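Local coordinates for type II secretion pathway related protein (Escherichia coli, PDB 3SOL) that probably serves as the pilotin of a type II secretion system, a lipoprotein-family partner that helps the secretin reach and assemble in the outer membrane, at residues 5-10 and 54-59; 12-17 and 34-39. All blocks are in the same frame, centred on the assembly; numbering follows the deposited sequence.

Interaction 1: residues 5-10 and 54-59; sequences EQLEQM and EDIRKH
Leu-7 and Ile-56 meet where the short helical segments 5-10 and 54-59 cross at -62°, their axes 9.2 Å apart at the closest point and the CA atoms of this pair 6.3 Å from each other. The first torsion of Leu-7 sets CG anti to the backbone N (chi1 178°), on the side of the neighbouring helix. Its CD1 branch makes the contact, lying 3.8 Å from the backbone N of Ile-56 and 4.0 Å from the side-chain CB of Asp-55. Ile-56 CG1 is touched by two residues one helical turn apart, Leu-7 CD1 at 4.0 Å and Met-10 CB at 4.2 Å, and a branched aliphatic chain suits this buried position; Leu-51 adds apolar cover to Leu-7 and Met-10. A polar pair flanks the aliphatic contact. His-59 NE2 donates to Glu-8 OE2 over 2.8 Å with an N-H...O angle of 162°. The carboxylate oxygen lies at the imidazole edge, nearly in the ring plane, yet the donor meets it from well above the carboxylate plane. The carboxylate would probably favour a protonated imidazole. The arrangement is an obliquely crossed helix pair of the all-helical pilotin fold, with apolar contacts on its inner side and a His-carboxylate hydrogen bond at its margin.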
ATOM      1  N   GLU A   5       4.982  10.577  -9.822  1.00 65.65           N
ATOM      2  CA  GLU A   5       5.737   9.392  -9.414  1.00 63.28           C
ATOM      3  C   GLU A   5       5.687   9.162  -7.906  1.00 60.03           C
ATOM      4  O   GLU A   5       5.784   8.032  -7.459  1.00 57.26           O
ATOM      5  CB  GLU A   5       7.192   9.486  -9.873  1.00 66.07           C
ATOM      6  CG  GLU A   5       7.378   9.538 -11.393  1.00 70.50           C
ATOM      7  CD  GLU A   5       6.975   8.245 -12.104  1.00 70.07           C
ATOM      8  OE1 GLU A   5       7.045   7.155 -11.490  1.00 68.94           O
ATOM      9  OE2 GLU A   5       6.592   8.324 -13.292  1.00 73.11           O
ATOM     10  N   GLN A   6       5.540  10.230  -7.132  1.00 60.57           N
ATOM     11  CA  GLN A   6       5.427  10.120  -5.681  1.00 58.34           C
ATOM     12  C   GLN A   6       4.069   9.496  -5.338  1.00 54.94           C
ATOM     13  O   GLN A   6       3.973   8.641  -4.451  1.00 51.43           O
ATOM     14  CB  GLN A   6       5.563  11.490  -5.012  1.00 61.21           C
ATOM     15  CG  GLN A   6       6.958  12.134  -5.118  1.00 65.31           C
ATOM     16  CD  GLN A   6       7.316  12.600  -6.521  1.00 68.73           C
ATOM     17  OE1 GLN A   6       6.453  13.048  -7.282  1.00 70.21           O
ATOM     18  NE2 GLN A   6       8.594  12.492  -6.870  1.00 71.62           N
ATOM     19  N   LEU A   7       3.033   9.926  -6.063  1.00 55.16           N
ATOM     20  CA  LEU A   7       1.684   9.371  -5.933  1.00 52.99           C
ATOM     21  C   LEU A   7       1.659   7.913  -6.382  1.00 50.74           C
ATOM     22  O   LEU A   7       1.072   7.058  -5.705  1.00 47.89           O
ATOM     23  CB  LEU A   7       0.677  10.183  -6.759  1.00 54.77           C
ATOM     24  CG  LEU A   7      -0.784   9.722  -6.777  1.00 53.14           C
ATOM     25  CD1 LEU A   7      -1.311   9.475  -5.379  1.00 50.93           C
ATOM     26  CD2 LEU A   7      -1.647  10.740  -7.479  1.00 56.09           C
ATOM     27  N   GLU A   8       2.287   7.638  -7.527  1.00 51.80           N
ATOM     28  CA  GLU A   8       2.422   6.264  -8.033  1.00 50.32           C
ATOM     29  C   GLU A   8       3.089   5.350  -6.998  1.00 47.30           C
ATOM     30  O   GLU A   8       2.614   4.239  -6.737  1.00 44.76           O
ATOM     31  CB  GLU A   8       3.219   6.251  -9.345  1.00 52.95           C
ATOM     32  CG  GLU A   8       3.089   4.945 -10.140  1.00 54.38           C
ATOM     33  CD  GLU A   8       1.774   4.848 -10.932  1.00 57.77           C
ATOM     34  OE1 GLU A   8       1.523   5.728 -11.797  1.00 62.27           O
ATOM     35  OE2 GLU A   8       1.006   3.875 -10.700  1.00 57.40           O
ATOM     36  N   GLN A   9       4.190   5.827  -6.419  1.00 47.89           N
ATOM     37  CA  GLN A   9       4.900   5.118  -5.349  1.00 46.13           C
ATOM     38  C   GLN A   9       4.002   4.864  -4.139  1.00 43.00           C
ATOM     39  O   GLN A   9       3.787   3.724  -3.755  1.00 40.85           O
ATOM     40  CB  GLN A   9       6.143   5.914  -4.915  1.00 48.75           C
ATOM     41  CG  GLN A   9       6.720   5.524  -3.534  1.00 49.55           C
ATOM     42  CD  GLN A   9       8.172   5.979  -3.336  1.00 53.77           C
ATOM     43  OE1 GLN A   9       8.621   6.962  -3.932  1.00 57.17           O
ATOM     44  NE2 GLN A   9       8.909   5.248  -2.496  1.00 54.67           N
ATOM     45  N   MET A  10       3.490   5.930  -3.538  1.00 42.90           N
ATOM     46  CA  MET A  10       2.645   5.805  -2.353  1.00 41.26           C
ATOM     47  C   MET A  10       1.432   4.917  -2.611  1.00 37.64           C
ATOM     48  O   MET A  10       1.122   4.082  -1.793  1.00 35.94           O
ATOM     49  CB  MET A  10       2.164   7.175  -1.850  1.00 43.48           C
ATOM     50  CG  MET A  10       3.246   8.062  -1.200  1.00 48.68           C
ATOM     51  SD  MET A  10       4.242   7.253   0.087  1.00 53.32           S
ATOM     52  CE  MET A  10       2.995   6.298   0.938  1.00 43.75           C
ATOM     53  N   GLU A  54      -7.058  11.126  -0.275  1.00 47.84           N
ATOM     54  CA  GLU A  54      -8.012  10.734  -1.325  1.00 47.50           C
ATOM     55  C   GLU A  54      -7.322  10.394  -2.655  1.00 46.29           C
ATOM     56  O   GLU A  54      -7.726   9.449  -3.316  1.00 44.82           O
ATOM     57  CB  GLU A  54      -9.096  11.789  -1.544  1.00 50.23           C
ATOM     58  CG  GLU A  54      -8.617  13.056  -2.169  1.00 54.06           C
ATOM     59  CD  GLU A  54      -9.659  14.163  -2.092  1.00 58.45           C
ATOM     60  OE1 GLU A  54     -10.799  13.929  -2.562  1.00 59.86           O
ATOM     61  OE2 GLU A  54      -9.334  15.257  -1.556  1.00 59.81           O
ATOM     62  N   ASP A  55      -6.300  11.165  -3.040  1.00 47.03           N
ATOM     63  CA  ASP A  55      -5.511  10.871  -4.250  1.00 46.68           C
ATOM     64  C   ASP A  55      -4.872   9.489  -4.131  1.00 42.94           C
ATOM     65  O   ASP A  55      -4.978   8.655  -5.045  1.00 41.35           O
ATOM     66  CB  ASP A  55      -4.397  11.918  -4.477  1.00 48.83           C
ATOM     67  CG  ASP A  55      -4.912  13.236  -5.064  1.00 54.23           C
ATOM     68  OD1 ASP A  55      -6.147  13.416  -5.196  1.00 56.95           O
ATOM     69  OD2 ASP A  55      -4.065  14.107  -5.385  1.00 54.60           O
ATOM     70  N   ILE A  56      -4.212   9.251  -2.997  1.00 41.05           N
ATOM     71  CA  ILE A  56      -3.534   7.961  -2.740  1.00 38.48           C
ATOM     72  C   ILE A  56      -4.542   6.815  -2.751  1.00 36.57           C
ATOM     73  O   ILE A  56      -4.280   5.757  -3.342  1.00 34.86           O
ATOM     74  CB  ILE A  56      -2.754   7.969  -1.384  1.00 37.49           C
ATOM     75  CG1 ILE A  56      -1.587   8.972  -1.430  1.00 40.35           C
ATOM     76  CG2 ILE A  56      -2.242   6.557  -1.033  1.00 34.61           C
ATOM     77  CD1 ILE A  56      -1.118   9.463  -0.058  1.00 40.36           C
ATOM     78  N   ARG A  57      -5.688   7.028  -2.098  1.00 37.07           N
ATOM     79  CA  ARG A  57      -6.742   6.012  -2.010  1.00 36.56           C
ATOM     80  C   ARG A  57      -7.312   5.670  -3.395  1.00 37.09           C
ATOM     81  O   ARG A  57      -7.425   4.488  -3.737  1.00 35.13           O
ATOM     82  CB  ARG A  57      -7.865   6.468  -1.066  1.00 37.94           C
ATOM     83  CG  ARG A  57      -8.915   5.387  -0.755  1.00 39.44           C
ATOM     84  CD  ARG A  57     -10.242   5.989  -0.277  1.00 45.69           C
ATOM     85  NE  ARG A  57     -10.907   6.748  -1.345  1.00 50.77           N
ATOM     86  CZ  ARG A  57     -11.309   8.021  -1.276  1.00 56.87           C
ATOM     87  NH1 ARG A  57     -11.159   8.750  -0.167  1.00 58.72           N
ATOM     88  NH2 ARG A  57     -11.891   8.577  -2.336  1.00 60.28           N
ATOM     89  N   LYS A  58      -7.643   6.685  -4.197  1.00 39.43           N
ATOM     90  CA  LYS A  58      -8.268   6.456  -5.511  1.00 40.95           C
ATOM     91  C   LYS A  58      -7.343   5.696  -6.465  1.00 39.95           C
ATOM     92  O   LYS A  58      -7.753   4.710  -7.105  1.00 39.49           O
ATOM     93  CB  LYS A  58      -8.714   7.781  -6.138  1.00 44.51           C
ATOM     94  CG  LYS A  58      -9.959   8.368  -5.474  1.00 47.99           C
ATOM     95  CD  LYS A  58     -10.286   9.767  -5.983  1.00 53.67           C
ATOM     96  CE  LYS A  58     -11.300  10.461  -5.068  1.00 56.87           C
ATOM     97  NZ  LYS A  58     -11.763  11.797  -5.578  1.00 60.94           N
ATOM     98  N   HIS A  59      -6.086   6.126  -6.533  1.00 39.73           N
ATOM     99  CA  HIS A  59      -5.102   5.454  -7.379  1.00 39.33           C
ATOM    100  C   HIS A  59      -4.828   4.033  -6.873  1.00 35.72           C
ATOM    101  O   HIS A  59      -4.668   3.114  -7.666  1.00 34.12           O
ATOM    102  CB  HIS A  59      -3.787   6.238  -7.447  1.00 41.03           C
ATOM    103  CG  HIS A  59      -2.920   5.867  -8.618  1.00 45.00           C
ATOM    104  ND1 HIS A  59      -3.353   5.967  -9.925  1.00 51.59           N
ATOM    105  CD2 HIS A  59      -1.643   5.419  -8.683  1.00 47.33           C
ATOM    106  CE1 HIS A  59      -2.389   5.581 -10.742  1.00 51.72           C
ATOM    107  NE2 HIS A  59      -1.339   5.246 -10.016  1.00 49.79           N
TER

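Interaction 2: residues 12-17 and 34-39; sequences SIVSAT and SILNVA
Thr-17 turns its CG2 anti to the backbone N and its OG1 anti to the carbonyl carbon (chi1 -58°), which sends the methyl to Ile-35 and the hydroxyl back to its own helix. The methyl meets Ile-35 tip to tip, CG2 lying 3.6 Å from Ile-35 CD1. The hydroxyl donates to a carbonyl one turn earlier, with Thr-17 OG1 2.7 Å from Ile-13 O; that oxygen also accepts from Thr-17 N, the two donors arriving from opposite faces of its plane. Threonine thus suits a buried site, since its polar atom is satisfied within the helix. An alanine here, lacking CG2 and OG1, would probably open a gap beside Ile-35 CD1 and leave Ile-13 O held, within the segment, by the backbone N-H alone. Val-14 fills the middle of the contact with both branches: CG2 packs 3.9 Å from Ile-35 CG2 and 4.0 Å from Ala-39 CB, while CG1 approaches Leu-36 CD2 at 4.2 Å. The small Ala-39 suits this position, where its CB also touches Met-10. Leu-92 of helix 86-93 packs on both Thr-17 and Ile-35. With segment axes 10.6 Å apart and at 158° to each other, the arrangement is a nearly antiparallel helix pair in the hydrophobic core of the pilotin domain.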
ATOM      1  N   SER A  12       1.075   2.520  -4.778  1.00 34.18           N
ATOM      2  CA  SER A  12       1.521   1.134  -4.938  1.00 33.11           C
ATOM      3  C   SER A  12       1.764   0.435  -3.609  1.00 31.29           C
ATOM      4  O   SER A  12       1.379  -0.733  -3.425  1.00 29.14           O
ATOM      5  CB  SER A  12       2.783   1.093  -5.785  1.00 34.76           C
ATOM      6  OG  SER A  12       2.499   1.589  -7.084  1.00 39.06           O
ATOM      7  N   ILE A  13       2.386   1.152  -2.676  1.00 31.35           N
ATOM      8  CA  ILE A  13       2.596   0.646  -1.328  1.00 30.03           C
ATOM      9  C   ILE A  13       1.265   0.375  -0.615  1.00 28.08           C
ATOM     10  O   ILE A  13       1.091  -0.676   0.011  1.00 26.57           O
ATOM     11  CB  ILE A  13       3.441   1.626  -0.497  1.00 31.98           C
ATOM     12  CG1 ILE A  13       4.886   1.629  -1.023  1.00 34.67           C
ATOM     13  CG2 ILE A  13       3.420   1.222   0.954  1.00 32.02           C
ATOM     14  CD1 ILE A  13       5.680   2.882  -0.689  1.00 37.40           C
ATOM     15  N   VAL A  14       0.332   1.320  -0.708  1.00 27.76           N
ATOM     16  CA  VAL A  14      -0.994   1.167  -0.088  1.00 26.09           C
ATOM     17  C   VAL A  14      -1.808   0.012  -0.718  1.00 24.69           C
ATOM     18  O   VAL A  14      -2.437  -0.762   0.003  1.00 22.07           O
ATOM     19  CB  VAL A  14      -1.756   2.510  -0.099  1.00 28.16           C
ATOM     20  CG1 VAL A  14      -3.237   2.327   0.244  1.00 26.76           C
ATOM     21  CG2 VAL A  14      -1.088   3.492   0.881  1.00 28.73           C
ATOM     22  N   SER A  15      -1.778  -0.128  -2.048  1.00 25.01           N
ATOM     23  CA  SER A  15      -2.529  -1.216  -2.718  1.00 24.93           C
ATOM     24  C   SER A  15      -1.951  -2.588  -2.396  1.00 22.71           C
ATOM     25  O   SER A  15      -2.688  -3.549  -2.221  1.00 21.33           O
ATOM     26  CB  SER A  15      -2.556  -1.038  -4.235  1.00 26.17           C
ATOM     27  OG  SER A  15      -1.229  -1.009  -4.712  1.00 32.53           O
ATOM     28  N   ALA A  16      -0.626  -2.676  -2.329  1.00 22.39           N
ATOM     29  CA  ALA A  16       0.051  -3.920  -1.957  1.00 21.37           C
ATOM     30  C   ALA A  16      -0.296  -4.323  -0.518  1.00 19.92           C
ATOM     31  O   ALA A  16      -0.475  -5.504  -0.210  1.00 18.28           O
ATOM     32  CB  ALA A  16       1.584  -3.754  -2.129  1.00 22.66           C
ATOM     33  N   THR A  17      -0.417  -3.326   0.359  1.00 20.70           N
ATOM     34  CA  THR A  17      -0.763  -3.564   1.749  1.00 20.50           C
ATOM     35  C   THR A  17      -2.210  -4.053   1.838  1.00 19.36           C
ATOM     36  O   THR A  17      -2.526  -4.984   2.592  1.00 18.47           O
ATOM     37  CB  THR A  17      -0.529  -2.273   2.595  1.00 22.15           C
ATOM     38  OG1 THR A  17       0.858  -1.875   2.453  1.00 24.56           O
ATOM     39  CG2 THR A  17      -0.812  -2.536   4.026  1.00 22.81           C
ATOM     40  N   SER A  34      -5.856   3.919   8.922  1.00 32.65           N
ATOM     41  CA  SER A  34      -4.539   4.002   9.551  1.00 33.14           C
ATOM     42  C   SER A  34      -3.416   3.997   8.515  1.00 31.77           C
ATOM     43  O   SER A  34      -2.478   4.789   8.602  1.00 32.38           O
ATOM     44  CB  SER A  34      -4.345   2.863  10.543  1.00 32.46           C
ATOM     45  OG  SER A  34      -5.188   3.073  11.663  1.00 36.00           O
ATOM     46  N   ILE A  35      -3.539   3.120   7.527  1.00 29.23           N
ATOM     47  CA  ILE A  35      -2.535   2.999   6.456  1.00 29.70           C
ATOM     48  C   ILE A  35      -2.427   4.308   5.678  1.00 31.00           C
ATOM     49  O   ILE A  35      -1.327   4.811   5.414  1.00 32.03           O
ATOM     50  CB  ILE A  35      -2.888   1.827   5.488  1.00 27.75           C
ATOM     51  CG1 ILE A  35      -2.786   0.485   6.233  1.00 26.65           C
ATOM     52  CG2 ILE A  35      -1.983   1.844   4.248  1.00 28.64           C
ATOM     53  CD1 ILE A  35      -3.487  -0.693   5.528  1.00 25.87           C
ATOM     54  N   LEU A  36      -3.572   4.882   5.345  1.00 32.23           N
ATOM     55  CA  LEU A  36      -3.591   6.169   4.631  1.00 34.59           C
ATOM     56  C   LEU A  36      -3.001   7.309   5.467  1.00 37.62           C
ATOM     57  O   LEU A  36      -2.270   8.157   4.930  1.00 38.62           O
ATOM     58  CB  LEU A  36      -5.010   6.487   4.144  1.00 35.11           C
ATOM     59  CG  LEU A  36      -5.472   5.628   2.964  1.00 33.01           C
ATOM     60  CD1 LEU A  36      -6.959   5.796   2.709  1.00 36.78           C
ATOM     61  CD2 LEU A  36      -4.670   5.998   1.708  1.00 34.63           C
ATOM     62  N   ASN A  37      -3.298   7.326   6.770  1.00 39.29           N
ATOM     63  CA  ASN A  37      -2.729   8.323   7.694  1.00 42.65           C
ATOM     64  C   ASN A  37      -1.213   8.241   7.713  1.00 43.26           C
ATOM     65  O   ASN A  37      -0.532   9.261   7.720  1.00 45.67           O
ATOM     66  CB  ASN A  37      -3.214   8.118   9.138  1.00 43.28           C
ATOM     67  CG  ASN A  37      -4.687   8.468   9.339  1.00 46.91           C
ATOM     68  OD1 ASN A  37      -5.316   9.104   8.490  1.00 50.23           O
ATOM     69  ND2 ASN A  37      -5.248   8.036  10.476  1.00 49.69           N
ATOM     70  N   VAL A  38      -0.703   7.016   7.755  1.00 42.08           N
ATOM     71  CA  VAL A  38       0.728   6.767   7.787  1.00 43.06           C
ATOM     72  C   VAL A  38       1.377   7.141   6.450  1.00 43.99           C
ATOM     73  O   VAL A  38       2.456   7.735   6.427  1.00 46.38           O
ATOM     74  CB  VAL A  38       1.022   5.304   8.157  1.00 40.98           C
ATOM     75  CG1 VAL A  38       2.508   4.986   7.985  1.00 42.25           C
ATOM     76  CG2 VAL A  38       0.572   5.024   9.590  1.00 41.73           C
ATOM     77  N   ALA A  39       0.709   6.827   5.344  1.00 43.26           N
ATOM     78  CA  ALA A  39       1.164   7.268   4.019  1.00 44.62           C
ATOM     79  C   ALA A  39       1.203   8.794   3.912  1.00 48.05           C
ATOM     80  O   ALA A  39       2.122   9.350   3.312  1.00 49.94           O
ATOM     81  CB  ALA A  39       0.276   6.680   2.923  1.00 42.87           C
TER

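From the N terminus, helix 5-23 supplies one side of both contacts, first residues 5-10 and then 12-17. The chain returns through helix 32-45, where interaction 2 closes the shorter loop, and continues into helix 53-69, where interaction 1 closes a longer one that encloses the first. The contacts are therefore nested, not crossed, and tie two successive helices to the N-terminal helix. Their centres lie 9 Å apart and their apolar side chains pack against one another: Ile-56 CG2 packs 3.8 Å from Val-14 CG2 and 3.7 Å from Leu-36 CD2, so all three helices meet there. Interaction 2 is wholly buried, whereas interaction 1 is only partly so.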